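Periplasmic divalent cation tolerance protein CutA (Pyrococcus horikoshii, PDB 1UKU) binds copper and takes part in resistance toward heavy metals, working as a homotrimer that copper probably drives into larger assemblies. Local coordinates at the interface of chains A and B. Coordinates in Å, arbitrary orientation; residue numbers count along the deposited sequence, not the author numbering. Chains: chain A/B, periplasmic divalent cation tolerance protein CutA.

Contact 1: the interface of chains A and B. Residues chain A 1, 3, 84-88; chain B 80-83.
B:Ile81 packs into an apolar cluster of chain A made by A:Val85, A:Val88 and A:Met1, and each branch of the isoleucine finds a different neighbour. Its CG2 methyl is anti to the backbone N (chi1 of CG1 -73°) and meets the fork of A:Val85, whose CG2 lies 3.8 Å from B:Ile81 CG2; the two side chains cross at about a right angle. The other branch runs alongside A:Val88, both side chains pointing the same way, with A:Val88 CG2 4.0 Å from B:Ile81 CG1. At the far end of that branch, the CE methyl of A:Met1 touches B:Ile81 CD1 at 3.9 Å, brought round by a bend at the last torsion of the methionine (chi3 -78°). A:Ile3 adds a looser flank toward the CD1 methyl of B:Ile83.

Around this cluster the main chains do the polar work. Strand 87-88 of chain A pairs antiparallel with strand 81-84 of chain B, A:Asp87 opposite B:Arg82 and A:Val88 opposite B:Ile81, a worked case of assembly by continuing a beta-sheet from one subunit into the next. B:Arg82 N donates to A:Asp87 O at 2.8 Å. The carbonyl of the same arginine receives A:Asp86 N, with 2.9 Å between that N and B:Arg82 O; A:Asp87 N adds a weak bond to this oxygen. Backbone groups carry this pairing.

At the rim, the extended B:Arg82 side chain passes A:Asp87 CB with its CD carbon, and its guanidinium stands near the carboxylates of A:Asp86 and A:Asp87 without contact, perhaps lending long-range attraction. Within chain A, the A:Asp87 carboxylate turns back on its own strand: A:Val88 N donates to A:Asp87 OD1 at 2.9 Å, from above the carboxylate plane.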
loop_
_atom_site.group_PDB
_atom_site.type_symbol
_atom_site.label_atom_id
_atom_site.label_comp_id
_atom_site.label_asym_id
_atom_site.label_seq_id
_atom_site.Cartn_x
_atom_site.Cartn_y
_atom_site.Cartn_z
ATOM N N MET A 1 -15.102 -5.507 0.381
ATOM C CA MET A 1 -14.665 -4.157 -0.044
ATOM C C MET A 1 -13.395 -4.289 -0.860
ATOM O O MET A 1 -12.766 -5.346 -0.912
ATOM C CB MET A 1 -14.437 -3.264 1.174
ATOM C CG MET A 1 -13.259 -3.613 2.041
ATOM S SD MET A 1 -12.872 -2.338 3.283
ATOM C CE MET A 1 -12.017 -1.119 2.269
ATOM N N ILE A 3 -9.731 -1.893 -2.302
ATOM C CA ILE A 3 -8.858 -0.743 -2.408
ATOM C C ILE A 3 -8.638 -0.466 -3.872
ATOM O O ILE A 3 -8.496 -1.376 -4.678
ATOM C CB ILE A 3 -7.488 -1.054 -1.738
ATOM C CG1 ILE A 3 -7.681 -1.322 -0.242
ATOM C CG2 ILE A 3 -6.465 0.028 -2.030
ATOM C CD1 ILE A 3 -8.350 -0.335 0.470
ATOM N N ASP A 84 -8.398 -6.435 -3.969
ATOM C CA ASP A 84 -9.500 -6.883 -3.142
ATOM C C ASP A 84 -9.051 -6.988 -1.688
ATOM O O ASP A 84 -7.921 -7.384 -1.404
ATOM C CB ASP A 84 -10.022 -8.243 -3.603
ATOM C CG ASP A 84 -10.760 -8.193 -4.906
ATOM O OD1 ASP A 84 -10.833 -7.146 -5.556
ATOM O OD2 ASP A 84 -11.263 -9.236 -5.364
ATOM N N VAL A 85 -9.960 -6.658 -0.780
ATOM C CA VAL A 85 -9.691 -6.777 0.650
ATOM C C VAL A 85 -10.190 -8.125 1.131
ATOM O O VAL A 85 -11.350 -8.448 0.994
ATOM C CB VAL A 85 -10.346 -5.655 1.438
ATOM C CG1 VAL A 85 -10.282 -5.887 2.942
ATOM C CG2 VAL A 85 -9.690 -4.296 1.087
ATOM N N ASP A 86 -9.281 -8.934 1.657
ATOM C CA ASP A 86 -9.614 -10.293 2.065
ATOM C C ASP A 86 -10.424 -10.366 3.348
ATOM O O ASP A 86 -11.180 -11.278 3.518
ATOM C CB ASP A 86 -8.357 -11.134 2.173
ATOM C CG ASP A 86 -7.680 -11.255 0.847
ATOM O OD1 ASP A 86 -6.691 -10.572 0.595
ATOM O OD2 ASP A 86 -8.177 -11.961 -0.067
ATOM N N ASP A 87 -10.298 -9.391 4.225
ATOM C CA ASP A 87 -11.154 -9.282 5.410
ATOM C C ASP A 87 -11.010 -7.895 6.003
ATOM O O ASP A 87 -10.020 -7.215 5.766
ATOM C CB ASP A 87 -10.885 -10.386 6.445
ATOM C CG ASP A 87 -12.093 -10.693 7.316
ATOM O OD1 ASP A 87 -13.181 -10.126 7.120
ATOM O OD2 ASP A 87 -12.031 -11.530 8.242
ATOM N N VAL A 88 -12.040 -7.470 6.721
ATOM C CA VAL A 88 -12.068 -6.162 7.382
ATOM C C VAL A 88 -12.988 -6.260 8.581
ATOM O O VAL A 88 -13.918 -7.086 8.598
ATOM C CB VAL A 88 -12.505 -5.053 6.370
ATOM C CG1 VAL A 88 -13.852 -5.392 5.804
ATOM C CG2 VAL A 88 -12.470 -3.681 6.968
ATOM N N ILE B 80 -9.535 -1.699 9.763
ATOM C CA ILE B 80 -8.626 -2.803 10.021
ATOM C C ILE B 80 -8.735 -3.771 8.843
ATOM O O ILE B 80 -9.612 -4.650 8.812
ATOM C CB ILE B 80 -8.943 -3.532 11.357
ATOM C CG1 ILE B 80 -9.142 -2.526 12.475
ATOM C CG2 ILE B 80 -7.795 -4.502 11.706
ATOM C CD1 ILE B 80 -9.621 -3.164 13.789
ATOM N N ILE B 81 -7.828 -3.617 7.884
ATOM C CA ILE B 81 -7.948 -4.153 6.523
ATOM C C ILE B 81 -6.880 -5.206 6.281
ATOM O O ILE B 81 -5.697 -4.905 6.313
ATOM C CB ILE B 81 -7.818 -2.998 5.528
ATOM C CG1 ILE B 81 -9.103 -2.137 5.571
ATOM C CG2 ILE B 81 -7.565 -3.487 4.115
ATOM C CD1 ILE B 81 -9.054 -0.786 4.848
ATOM N N ARG B 82 -7.306 -6.436 6.035
ATOM C CA ARG B 82 -6.422 -7.559 5.757
ATOM C C ARG B 82 -6.291 -7.736 4.252
ATOM O O ARG B 82 -7.292 -7.901 3.549
ATOM C CB ARG B 82 -6.972 -8.853 6.362
ATOM C CG ARG B 82 -6.315 -10.109 5.860
ATOM C CD ARG B 82 -6.810 -11.339 6.527
ATOM N NE ARG B 82 -6.380 -12.515 5.811
ATOM C CZ ARG B 82 -6.512 -13.757 6.260
ATOM N NH1 ARG B 82 -7.080 -14.018 7.435
ATOM N NH2 ARG B 82 -6.071 -14.756 5.517
ATOM N N ILE B 83 -5.061 -7.725 3.749
ATOM C CA ILE B 83 -4.744 -8.095 2.380
ATOM C C ILE B 83 -3.755 -9.251 2.404
ATOM O O ILE B 83 -2.683 -9.156 2.965
ATOM C CB ILE B 83 -4.213 -6.887 1.567
ATOM C CG1 ILE B 83 -5.316 -5.807 1.403
ATOM C CG2 ILE B 83 -3.726 -7.329 0.192
ATOM C CD1 ILE B 83 -4.794 -4.398 1.160
#

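Contact 2: the interface of chains A and B. Residues chain A 31-33, 54; chain B 5, 7, 33, 35.
A:Asn31 and B:His35 are brought face to face by their first torsions. CG, the amide carbon of A:Asn31, is anti to the backbone carbonyl carbon (chi1 -67°), while CG of B:His35 sits between its backbone N and carbonyl carbon (chi1 65°). The amide then lies over one face of the imidazole, the two planes 14° apart, with A:Asn31 CG offset toward the rim and 3.3 Å from B:His35 NE2. This is a flat stack of amide on ring, although the side chains themselves cross obliquely.

The same amide is gripped at its tip. B:Tyr5 reaches toward it end to end, and its hydroxyl OH donates to the amide oxygen A:Asn31 OD1 at 2.7 Å, tilted somewhat from the amide plane. That oxygen also lies in the plane of the tyrosine ring, at its edge. One small side chain thus illustrates how stacking and a hydrogen bond together can fix a group's rotation: the ring face probably limits the tilt of the amide while the phenol holds its oxygen.

B:Arg33, on the same strand, 29-41, as B:His35, both touches chain A and positions the imidazole. Its NH1 donates to B:His35 ND1 at 2.8 Å in a nearly straight bond, lying in both the imidazole and guanidinium planes, which should restrain the ring's turning and probably favours a proton on the other ring nitrogen. A weak bond from B:Arg33 NH2 to the B:Tyr5 hydroxyl may add a loose link between them.

Across the interface, the CD1 methyl of A:Ile54 from strand 44-57 abuts the edge of this guanidinium. The A:Arg33 side chain approaches it too, the guanidinium planes nearly perpendicular; the two like charges come near without contact, which may cost some repulsion. Between A:Asn31 and A:Arg33 on strand 29-41, the backbone oxygen A:Leu32 O lies 3.3 Å from B:His35 CB.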
loop_
_atom_site.group_PDB
_atom_site.type_symbol
_atom_site.label_atom_id
_atom_site.label_comp_id
_atom_site.label_asym_id
_atom_site.label_seq_id
_atom_site.Cartn_x
_atom_site.Cartn_y
_atom_site.Cartn_z
ATOM N N ASN A 31 -6.869 8.085 1.160
ATOM C CA ASN A 31 -5.652 8.415 1.882
ATOM C C ASN A 31 -4.620 8.859 0.819
ATOM O O ASN A 31 -4.311 8.099 -0.094
ATOM C CB ASN A 31 -5.098 7.202 2.621
ATOM C CG ASN A 31 -5.949 6.701 3.772
ATOM O OD1 ASN A 31 -5.613 5.640 4.305
ATOM N ND2 ASN A 31 -6.978 7.436 4.208
ATOM N N LEU A 32 -4.121 10.079 0.940
ATOM C CA LEU A 32 -3.213 10.679 -0.046
ATOM C C LEU A 32 -1.865 10.904 0.578
ATOM O O LEU A 32 -1.771 11.445 1.664
ATOM C CB LEU A 32 -3.738 12.018 -0.542
ATOM C CG LEU A 32 -4.887 11.968 -1.572
ATOM C CD1 LEU A 32 -6.056 11.064 -1.213
ATOM C CD2 LEU A 32 -5.350 13.388 -1.882
ATOM N N ARG A 33 -0.807 10.544 -0.125
ATOM C CA ARG A 33 0.557 10.812 0.344
ATOM C C ARG A 33 1.511 10.895 -0.846
ATOM O O ARG A 33 1.335 10.226 -1.846
ATOM C CB ARG A 33 1.054 9.797 1.382
ATOM C CG ARG A 33 1.634 8.512 0.834
ATOM C CD ARG A 33 0.648 7.635 0.235
ATOM N NE ARG A 33 1.232 6.417 -0.381
ATOM C CZ ARG A 33 1.804 6.335 -1.576
ATOM N NH1 ARG A 33 1.980 7.393 -2.324
ATOM N NH2 ARG A 33 2.196 5.154 -2.043
ATOM N N ILE A 54 -4.933 6.134 -2.120
ATOM C CA ILE A 54 -5.516 4.873 -1.722
ATOM C C ILE A 54 -7.000 5.148 -1.461
ATOM O O ILE A 54 -7.365 5.849 -0.518
ATOM C CB ILE A 54 -4.827 4.326 -0.452
ATOM C CG1 ILE A 54 -3.336 4.063 -0.692
ATOM C CG2 ILE A 54 -5.506 3.025 -0.007
ATOM C CD1 ILE A 54 -2.481 4.091 0.582
ATOM N N TYR B 5 -3.626 -3.183 7.180
ATOM C CA TYR B 5 -3.540 -1.723 7.098
ATOM C C TYR B 5 -4.555 -1.116 8.073
ATOM O O TYR B 5 -5.718 -1.498 8.119
ATOM C CB TYR B 5 -3.838 -1.244 5.684
ATOM C CG TYR B 5 -3.698 0.242 5.417
ATOM C CD1 TYR B 5 -2.471 0.857 5.494
ATOM C CD2 TYR B 5 -4.808 1.039 5.075
ATOM C CE1 TYR B 5 -2.318 2.228 5.235
ATOM C CE2 TYR B 5 -4.658 2.423 4.814
ATOM C CZ TYR B 5 -3.404 2.992 4.889
ATOM O OH TYR B 5 -3.234 4.339 4.610
ATOM N N THR B 7 -5.199 3.031 10.195
ATOM C CA THR B 7 -4.763 4.404 10.267
ATOM C C THR B 7 -4.971 4.914 11.653
ATOM O O THR B 7 -5.842 4.437 12.371
ATOM C CB THR B 7 -5.468 5.313 9.269
ATOM O OG1 THR B 7 -6.826 5.562 9.691
ATOM C CG2 THR B 7 -5.541 4.696 7.893
ATOM N N ARG B 33 3.726 5.743 8.061
ATOM C CA ARG B 33 3.969 6.965 7.284
ATOM C C ARG B 33 2.714 7.835 7.275
ATOM O O ARG B 33 1.602 7.345 7.298
ATOM C CB ARG B 33 4.463 6.691 5.858
ATOM C CG ARG B 33 3.395 6.404 4.826
ATOM C CD ARG B 33 2.743 5.121 5.001
ATOM N NE ARG B 33 1.637 4.880 4.043
ATOM C CZ ARG B 33 0.398 5.349 4.136
ATOM N NH1 ARG B 33 0.046 6.168 5.092
ATOM N NH2 ARG B 33 -0.521 4.970 3.253
ATOM N N HIS B 35 -0.252 10.391 6.048
ATOM C CA HIS B 35 -1.066 10.683 4.872
ATOM C C HIS B 35 -2.147 11.666 5.260
ATOM O O HIS B 35 -2.341 11.955 6.444
ATOM C CB HIS B 35 -1.666 9.417 4.244
ATOM C CG HIS B 35 -2.647 8.710 5.123
ATOM N ND1 HIS B 35 -2.453 7.427 5.587
ATOM C CD2 HIS B 35 -3.857 9.103 5.594
ATOM C CE1 HIS B 35 -3.474 7.093 6.364
ATOM N NE2 HIS B 35 -4.354 8.078 6.361
#

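About 15 Å separates the centres of the C-alpha atoms of contact 1 and contact 2, and both belong to one interface between neighbouring subunits of the CutA homotrimer. Strand 2-8 serves both: chain A's copy supplies A:Ile3 to contact 1, chain B's copy supplies B:Tyr5 and B:Thr7 to contact 2. The two patches divide the labour, contact 1 extending a sheet across the boundary through backbone pairing and contact 2 fixing the long strands by side-chain recognition. The interface is not an exact two-fold, which fits a closed trimer in which each subunit offers different surfaces to its two neighbours.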